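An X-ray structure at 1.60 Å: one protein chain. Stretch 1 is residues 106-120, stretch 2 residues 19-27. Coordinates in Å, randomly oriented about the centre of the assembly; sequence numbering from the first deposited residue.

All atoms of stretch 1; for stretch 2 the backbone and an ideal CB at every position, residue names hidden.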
ATOM      1  N   GLN A 106      -4.624  -0.033  -4.197  1.00  9.97           N
ATOM      2  CA  GLN A 106      -4.976   1.380  -4.331  1.00  9.31           C
ATOM      3  C   GLN A 106      -3.826   2.330  -4.627  1.00  8.09           C
ATOM      4  O   GLN A 106      -4.087   3.513  -4.808  1.00  8.59           O
ATOM      5  CB  GLN A 106      -5.684   1.903  -3.064  1.00  8.53           C
ATOM      6  CG  GLN A 106      -4.826   1.854  -1.771  1.00 10.56           C
ATOM      7  CD  GLN A 106      -5.020   0.555  -0.977  1.00 12.65           C
ATOM      8  OE1 GLN A 106      -5.403  -0.472  -1.548  1.00 13.82           O
ATOM      9  NE2 GLN A 106      -4.761   0.597   0.333  1.00 14.82           N
ATOM     10  N   ALA A 107      -2.557   1.877  -4.633  1.00  9.04           N
ATOM     11  CA  ALA A 107      -1.439   2.845  -4.786  1.00  8.45           C
ATOM     12  C   ALA A 107      -1.604   3.618  -6.110  1.00  8.73           C
ATOM     13  O   ALA A 107      -1.404   4.842  -6.171  1.00  9.77           O
ATOM     14  CB  ALA A 107      -0.101   2.133  -4.762  1.00  8.59           C
ATOM     15  N   LEU A 108      -1.995   2.898  -7.171  1.00  8.91           N
ATOM     16  CA  LEU A 108      -2.153   3.535  -8.480  1.00 10.08           C
ATOM     17  C   LEU A 108      -3.203   4.653  -8.444  1.00 10.26           C
ATOM     18  O   LEU A 108      -3.016   5.710  -9.044  1.00 11.80           O
ATOM     19  CB  LEU A 108      -2.521   2.502  -9.551  1.00 10.25           C
ATOM     20  CG  LEU A 108      -2.878   3.046 -10.943  1.00 11.44           C
ATOM     21  CD1 LEU A 108      -1.674   3.814 -11.536  1.00 12.45           C
ATOM     22  CD2 LEU A 108      -3.263   1.890 -11.863  1.00 10.75           C
ATOM     23  N   HIS A 109      -4.301   4.401  -7.742  1.00 10.44           N
ATOM     24  CA  HIS A 109      -5.439   5.317  -7.691  1.00 10.32           C
ATOM     25  C   HIS A 109      -5.179   6.518  -6.824  1.00 10.83           C
ATOM     26  O   HIS A 109      -5.631   7.615  -7.150  1.00 11.28           O
ATOM     27  CB  HIS A 109      -6.651   4.534  -7.231  1.00 10.21           C
ATOM     28  CG  HIS A 109      -6.811   3.275  -7.998  1.00 10.51           C
ATOM     29  ND1 HIS A 109      -6.366   2.061  -7.522  1.00 14.12           N
ATOM     30  CD2 HIS A 109      -7.223   3.053  -9.274  1.00 13.16           C
ATOM     31  CE1 HIS A 109      -6.564   1.134  -8.445  1.00 12.48           C
ATOM     32  NE2 HIS A 109      -7.082   1.708  -9.514  1.00 11.68           N
ATOM     33  N   ILE A 110      -4.399   6.310  -5.765  1.00  9.89           N
ATOM     34  CA  ILE A 110      -3.885   7.452  -4.969  1.00  9.39           C
ATOM     35  C   ILE A 110      -3.045   8.350  -5.862  1.00 10.24           C
ATOM     36  O   ILE A 110      -3.334   9.542  -5.997  1.00  9.97           O
ATOM     37  CB  ILE A 110      -3.128   6.981  -3.728  1.00 10.06           C
ATOM     38  CG1 ILE A 110      -4.136   6.302  -2.806  1.00  7.76           C
ATOM     39  CG2 ILE A 110      -2.436   8.169  -3.038  1.00  9.81           C
ATOM     40  CD1 ILE A 110      -3.491   5.485  -1.658  1.00  9.05           C
ATOM     41  N   ALA A 111      -2.069   7.751  -6.541  1.00 10.29           N
ATOM     42  CA  ALA A 111      -1.209   8.466  -7.456  1.00 10.80           C
ATOM     43  C   ALA A 111      -1.995   9.207  -8.553  1.00 10.56           C
ATOM     44  O   ALA A 111      -1.711  10.393  -8.815  1.00 12.05           O
ATOM     45  CB  ALA A 111      -0.190   7.501  -8.047  1.00  9.91           C
ATOM     46  N   ARG A 112      -2.954   8.540  -9.195  1.00 10.70           N
ATOM     47  CA  ARG A 112      -3.712   9.171 -10.271  1.00 12.89           C
ATOM     48  C   ARG A 112      -4.507  10.346  -9.729  1.00 12.67           C
ATOM     49  O   ARG A 112      -4.580  11.384 -10.371  1.00 12.49           O
ATOM     50  CB  ARG A 112      -4.627   8.175 -10.997  1.00 13.43           C
ATOM     51  CG  ARG A 112      -5.557   8.850 -12.019  1.00 21.27           C
ATOM     52  CD  ARG A 112      -6.481   7.834 -12.684  1.00 28.10           C
ATOM     53  NE  ARG A 112      -5.968   7.488 -14.006  1.00 34.37           N
ATOM     54  CZ  ARG A 112      -5.052   6.559 -14.247  1.00 35.96           C
ATOM     55  NH1 ARG A 112      -4.550   5.830 -13.252  1.00 36.58           N
ATOM     56  NH2 ARG A 112      -4.649   6.358 -15.496  1.00 36.45           N
ATOM     57  N   LYS A 113      -5.051  10.203  -8.520  1.00 12.30           N
ATOM     58  CA  LYS A 113      -5.872  11.286  -7.957  1.00 12.08           C
ATOM     59  C   LYS A 113      -5.053  12.481  -7.451  1.00 13.09           C
ATOM     60  O   LYS A 113      -5.575  13.594  -7.364  1.00 14.23           O
ATOM     61  CB  LYS A 113      -6.839  10.749  -6.893  1.00 11.53           C
ATOM     62  CG  LYS A 113      -7.927   9.868  -7.507  1.00 10.80           C
ATOM     63  CD  LYS A 113      -8.744   9.124  -6.427  1.00  9.49           C
ATOM     64  CE  LYS A 113      -9.737   8.138  -7.079  1.00 11.79           C
ATOM     65  NZ  LYS A 113     -10.566   7.521  -6.021  1.00 13.22           N
ATOM     66  N   LEU A 114      -3.775  12.252  -7.141  1.00 12.76           N
ATOM     67  CA  LEU A 114      -2.834  13.329  -6.756  1.00 12.12           C
ATOM     68  C   LEU A 114      -2.238  14.089  -7.959  1.00 12.69           C
ATOM     69  O   LEU A 114      -1.916  15.277  -7.861  1.00 12.31           O
ATOM     70  CB  LEU A 114      -1.682  12.749  -5.961  1.00 12.80           C
ATOM     71  CG  LEU A 114      -1.891  12.235  -4.543  1.00 12.23           C
ATOM     72  CD1 LEU A 114      -0.611  11.498  -4.085  1.00 16.16           C
ATOM     73  CD2 LEU A 114      -2.207  13.424  -3.591  1.00 15.82           C
ATOM     74  N   LEU A 115      -2.091  13.400  -9.089  1.00 12.52           N
ATOM     75  CA  LEU A 115      -1.353  13.948 -10.220  1.00 13.59           C
ATOM     76  C   LEU A 115      -1.879  15.307 -10.675  1.00 14.42           C
ATOM     77  O   LEU A 115      -1.076  16.171 -11.013  1.00 14.12           O
ATOM     78  CB  LEU A 115      -1.339  12.941 -11.390  1.00 14.40           C
ATOM     79  CG  LEU A 115      -0.403  13.206 -12.567  1.00 14.76           C
ATOM     80  CD1 LEU A 115       1.058  13.004 -12.221  1.00 15.30           C
ATOM     81  CD2 LEU A 115      -0.851  12.282 -13.674  1.00 16.48           C
ATOM     82  N   PRO A 116      -3.220  15.525 -10.660  1.00 15.05           N
ATOM     83  CA  PRO A 116      -3.642  16.826 -11.211  1.00 15.66           C
ATOM     84  C   PRO A 116      -3.185  18.008 -10.385  1.00 16.32           C
ATOM     85  O   PRO A 116      -3.224  19.147 -10.862  1.00 17.40           O
ATOM     86  CB  PRO A 116      -5.169  16.743 -11.174  1.00 17.29           C
ATOM     87  CG  PRO A 116      -5.490  15.313 -11.103  1.00 16.65           C
ATOM     88  CD  PRO A 116      -4.383  14.653 -10.381  1.00 16.08           C
ATOM     89  N   PHE A 117      -2.725  17.748  -9.166  1.00 14.42           N
ATOM     90  CA  PHE A 117      -2.376  18.809  -8.234  1.00 14.40           C
ATOM     91  C   PHE A 117      -0.900  19.209  -8.189  1.00 14.53           C
ATOM     92  O   PHE A 117      -0.499  20.125  -7.450  1.00 14.95           O
ATOM     93  CB  PHE A 117      -2.873  18.395  -6.853  1.00 15.54           C
ATOM     94  CG  PHE A 117      -4.356  18.324  -6.767  1.00 15.18           C
ATOM     95  CD1 PHE A 117      -5.114  19.480  -6.571  1.00 16.26           C
ATOM     96  CD2 PHE A 117      -5.006  17.113  -6.906  1.00 16.36           C
ATOM     97  CE1 PHE A 117      -6.498  19.407  -6.492  1.00 19.13           C
ATOM     98  CE2 PHE A 117      -6.361  17.031  -6.820  1.00 15.88           C
ATOM     99  CZ  PHE A 117      -7.122  18.182  -6.613  1.00 18.79           C
ATOM    100  N   ILE A 118      -0.082  18.540  -8.996  1.00 13.24           N
ATOM    101  CA  ILE A 118       1.379  18.789  -8.973  1.00 13.07           C
ATOM    102  C   ILE A 118       1.847  19.420 -10.287  1.00 14.43           C
ATOM    103  O   ILE A 118       1.108  19.413 -11.272  1.00 13.27           O
ATOM    104  CB  ILE A 118       2.196  17.475  -8.692  1.00 13.65           C
ATOM    105  CG1 ILE A 118       2.180  16.567  -9.910  1.00 12.18           C
ATOM    106  CG2 ILE A 118       1.707  16.732  -7.432  1.00 14.14           C
ATOM    107  CD1 ILE A 118       3.039  15.346  -9.769  1.00 11.41           C
ATOM    108  N   PRO A 119       3.080  19.995 -10.313  1.00 12.78           N
ATOM    109  CA  PRO A 119       3.486  20.701 -11.531  1.00 13.39           C
ATOM    110  C   PRO A 119       3.603  19.829 -12.775  1.00 13.83           C
ATOM    111  O   PRO A 119       3.915  18.687 -12.655  1.00 13.46           O
ATOM    112  CB  PRO A 119       4.846  21.279 -11.155  1.00 12.32           C
ATOM    113  CG  PRO A 119       4.769  21.454  -9.669  1.00 13.39           C
ATOM    114  CD  PRO A 119       4.030  20.223  -9.208  1.00 14.99           C
ATOM    115  N   ASP A 120       3.375  20.390 -13.962  1.00 14.59           N
ATOM    116  CA  ASP A 120       3.474  19.596 -15.207  1.00 14.58           C
ATOM    117  C   ASP A 120       4.785  18.816 -15.394  1.00 13.54           C
ATOM    118  O   ASP A 120       4.810  17.827 -16.112  1.00 14.21           O
ATOM    119  CB  ASP A 120       3.291  20.483 -16.455  1.00 16.51           C
ATOM    120  CG  ASP A 120       1.851  20.868 -16.712  1.00 21.06           C
ATOM    121  OD1 ASP A 120       0.915  20.270 -16.120  1.00 25.32           O
ATOM    122  OD2 ASP A 120       1.652  21.773 -17.559  1.00 24.48           O
ATOM    123  N   UNK A  19      10.940  15.915 -14.717  1.00 15.17           N
ATOM    124  CA  UNK A  19      12.165  16.493 -14.149  1.00 15.19           C
ATOM    125  C   UNK A  19      12.462  15.929 -12.780  1.00 14.53           C
ATOM    126  O   UNK A  19      13.617  15.850 -12.375  1.00 15.68           O
ATOM    127  CB  UNK A  19      12.052  18.016 -14.063  1.00 15.19           C
ATOM    128  N   UNK A  20      11.408  15.604 -12.039  1.00 14.16           N
ATOM    129  CA  UNK A  20      11.567  15.083 -10.678  1.00 13.01           C
ATOM    130  C   UNK A  20      10.224  14.510 -10.243  1.00 12.16           C
ATOM    131  O   UNK A  20       9.238  14.601 -10.966  1.00 11.44           O
ATOM    132  CB  UNK A  20      12.046  16.167  -9.710  1.00 13.01           C
ATOM    133  N   UNK A  21      10.214  13.902  -9.057  1.00 12.27           N
ATOM    134  CA  UNK A  21       9.043  13.158  -8.553  1.00 12.29           C
ATOM    135  C   UNK A  21       8.650  13.603  -7.154  1.00 11.96           C
ATOM    136  O   UNK A  21       9.494  13.941  -6.335  1.00 11.90           O
ATOM    137  CB  UNK A  21       9.328  11.655  -8.549  1.00 12.29           C
ATOM    138  N   UNK A  22       7.344  13.586  -6.914  1.00 12.00           N
ATOM    139  CA  UNK A  22       6.791  13.640  -5.566  1.00 12.07           C
ATOM    140  C   UNK A  22       6.711  12.177  -5.152  1.00 11.42           C
ATOM    141  O   UNK A  22       6.122  11.380  -5.849  1.00 11.69           O
ATOM    142  CB  UNK A  22       5.437  14.350  -5.502  1.00 12.07           C
ATOM    143  N   UNK A  23       7.324  11.861  -4.028  1.00 11.84           N
ATOM    144  CA  UNK A  23       7.559  10.488  -3.583  1.00 12.08           C
ATOM    145  C   UNK A  23       6.574  10.162  -2.454  1.00 12.39           C
ATOM    146  O   UNK A  23       6.409  10.942  -1.517  1.00 10.87           O
ATOM    147  CB  UNK A  23       9.005  10.299  -3.120  1.00 12.08           C
ATOM    148  N   UNK A  24       5.885   9.022  -2.582  1.00 11.81           N
ATOM    149  CA  UNK A  24       4.988   8.548  -1.527  1.00 11.10           C
ATOM    150  C   UNK A  24       5.332   7.086  -1.266  1.00 10.90           C
ATOM    151  O   UNK A  24       5.348   6.295  -2.192  1.00 10.76           O
ATOM    152  CB  UNK A  24       3.517   8.715  -1.914  1.00 11.10           C
ATOM    153  N   UNK A  25       5.658   6.754  -0.013  1.00  9.35           N
ATOM    154  CA  UNK A  25       5.921   5.366   0.377  1.00 10.12           C
ATOM    155  C   UNK A  25       4.606   4.722   0.812  1.00  9.81           C
ATOM    156  O   UNK A  25       3.812   5.343   1.459  1.00  9.93           O
ATOM    157  CB  UNK A  25       6.961   5.293   1.497  1.00 10.12           C
ATOM    158  N   UNK A  26       4.406   3.458   0.440  1.00  9.14           N
ATOM    159  CA  UNK A  26       3.190   2.726   0.777  1.00 10.26           C
ATOM    160  C   UNK A  26       3.652   1.478   1.481  1.00 10.17           C
ATOM    161  O   UNK A  26       4.488   0.748   0.941  1.00 11.43           O
ATOM    162  CB  UNK A  26       2.335   2.407  -0.451  1.00 10.26           C
ATOM    163  N   UNK A  27       3.172   1.257   2.708  1.00  9.78           N
ATOM    164  CA  UNK A  27       3.705   0.143   3.497  1.00  9.04           C
ATOM    165  C   UNK A  27       2.646  -0.438   4.433  1.00  8.44           C
ATOM    166  O   UNK A  27       1.568   0.163   4.660  1.00  9.01           O
ATOM    167  CB  UNK A  27       4.920   0.602   4.306  1.00  9.04           C
TER

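Most of stretch 2 is an extended strand running nearly antiparallel to helix 107-114 (156° between N-to-C directions, axes 10.7 Å apart at closest approach). Extended geometry alternates the CA-to-CB bonds, so every second position should meet stretch 1.

Position 19 precedes the strand and has phi/psi of -73/-32. Its ideal CB finds nothing of stretch 1 within 5.5 Å, so the contact sets no preference. The residue is Asp19, whose side chain makes no contact with stretch 1.

At position 20 the CA-to-CB bond points sideways, and again nothing lies within 5.5 Å of the ideal CB. A small side chain would leave stretch 1 untouched; a long one could reach the ring of Pro119. The residue is Tyr20. With chi1 at 68° (p), its OH comes to 3.6 Å from Pro119 CG, a contact made by the tip alone.

Position 21 points away, so stretch 1 does not constrain it. It is Tyr21, which does not touch stretch 1.

Position 22 points toward stretch 1, its ideal CB 4.8 Å from Ile118 CG2. Beyond lie the Ile118 side chain and the Pro119 ring, an apolar surface that offers no side-chain donor or acceptor. A large flat or branched apolar group would suit, an aromatic ring especially. The residue is Tyr22, with chi1 at -78° (m). Ile118 CG2 sits over one ring face, 3.8 Å from the centroid and 9° off the normal, a CH-pi contact. Pro119 CD approaches obliquely, 3.8 Å from Tyr22 CE2 and 3.3 Å from Tyr22 OH; no hydrogen bond crosses the stretches here.

Position 23 is out of reach and leaves the choice open. It is Val23.

Position 24 points toward the helix, where Ile110 and Leu114, one turn apart, present methyl groups. Its ideal CB is still 5.4 Å from Leu114 CD1, so a medium to large aliphatic chain such as leucine, isoleucine or methionine fits better than alanine. The residue is Leu24 (chi1 t, chi2 p): Leu24 CD2 lies 3.8 Å from Ile110 CG2 and 4.3 Å from Leu114 CD1, touching both.

Position 25 faces elsewhere and is out of reach. It is Thr25, whose OG1 is hydrogen-bonded elsewhere in the structure.

Position 26 points toward Ala107; the CA atoms are 7.2 Å apart and the ideal CB is 5.0 Å from Ala107 CB. Ala107 presents only a methyl group, so a small branched apolar residue such as valine would suffice to reach it; a longer aliphatic chain is not ruled out by stretch 1. The residue is Val26, with chi1 at -179° (t), placing Val26 CG2 4.4 Å from Ala107 CB.

Position 27 is out of reach, so many residues could serve. It is Ala27.

Stretch 2 19-27: DYYYVLTVA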
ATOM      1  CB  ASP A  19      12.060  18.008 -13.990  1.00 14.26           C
ATOM      2  CG  ASP A  19      12.254  18.753 -15.281  1.00 17.85           C
ATOM      3  OD1 ASP A  19      12.876  18.192 -16.219  1.00 19.18           O
ATOM      4  OD2 ASP A  19      11.826  19.920 -15.320  1.00 17.71           O
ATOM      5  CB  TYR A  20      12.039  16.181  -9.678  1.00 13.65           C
ATOM      6  CG  TYR A  20      10.992  17.242  -9.424  1.00 13.11           C
ATOM      7  CD1 TYR A  20      10.128  17.150  -8.323  1.00 13.41           C
ATOM      8  CD2 TYR A  20      10.830  18.331 -10.301  1.00 14.09           C
ATOM      9  CE1 TYR A  20       9.111  18.094  -8.114  1.00 15.75           C
ATOM     10  CE2 TYR A  20       9.840  19.275 -10.086  1.00 13.10           C
ATOM     11  CZ  TYR A  20       8.981  19.149  -8.987  1.00 15.07           C
ATOM     12  OH  TYR A  20       7.998  20.093  -8.775  1.00 18.09           O
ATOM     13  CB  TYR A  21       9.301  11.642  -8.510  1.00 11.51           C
ATOM     14  CG  TYR A  21       9.453  11.031  -9.902  1.00  9.54           C
ATOM     15  CD1 TYR A  21       8.340  10.572 -10.572  1.00 11.08           C
ATOM     16  CD2 TYR A  21      10.707  10.931 -10.526  1.00 13.80           C
ATOM     17  CE1 TYR A  21       8.428  10.035 -11.832  1.00 12.57           C
ATOM     18  CE2 TYR A  21      10.811  10.372 -11.820  1.00 13.62           C
ATOM     19  CZ  TYR A  21       9.649   9.937 -12.452  1.00 14.62           C
ATOM     20  OH  TYR A  21       9.627   9.395 -13.720  1.00 17.83           O
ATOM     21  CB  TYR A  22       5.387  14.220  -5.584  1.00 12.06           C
ATOM     22  CG  TYR A  22       5.287  15.723  -5.722  1.00 14.88           C
ATOM     23  CD1 TYR A  22       4.557  16.469  -4.798  1.00 20.34           C
ATOM     24  CD2 TYR A  22       5.872  16.397  -6.778  1.00 19.08           C
ATOM     25  CE1 TYR A  22       4.427  17.849  -4.918  1.00 20.01           C
ATOM     26  CE2 TYR A  22       5.752  17.792  -6.902  1.00 19.22           C
ATOM     27  CZ  TYR A  22       5.030  18.506  -5.954  1.00 19.47           C
ATOM     28  OH  TYR A  22       4.902  19.886  -6.058  1.00 20.46           O
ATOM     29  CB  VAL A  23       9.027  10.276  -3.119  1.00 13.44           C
ATOM     30  CG1 VAL A  23       9.196   8.918  -2.457  1.00 12.03           C
ATOM     31  CG2 VAL A  23      10.023  10.426  -4.290  1.00 12.04           C
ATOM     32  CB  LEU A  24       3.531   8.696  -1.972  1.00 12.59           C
ATOM     33  CG  LEU A  24       2.410   8.429  -0.973  1.00 14.62           C
ATOM     34  CD1 LEU A  24       2.323   9.570   0.079  1.00 14.20           C
ATOM     35  CD2 LEU A  24       1.093   8.280  -1.719  1.00 16.98           C
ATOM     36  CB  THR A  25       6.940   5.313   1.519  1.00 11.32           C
ATOM     37  OG1 THR A  25       8.195   5.791   1.010  1.00 10.21           O
ATOM     38  CG2 THR A  25       7.143   3.884   2.028  1.00 10.94           C
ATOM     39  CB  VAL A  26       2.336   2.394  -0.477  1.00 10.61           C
ATOM     40  CG1 VAL A  26       1.067   1.654  -0.066  1.00 11.35           C
ATOM     41  CG2 VAL A  26       1.963   3.695  -1.179  1.00 10.73           C
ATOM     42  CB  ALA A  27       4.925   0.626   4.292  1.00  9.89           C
TER
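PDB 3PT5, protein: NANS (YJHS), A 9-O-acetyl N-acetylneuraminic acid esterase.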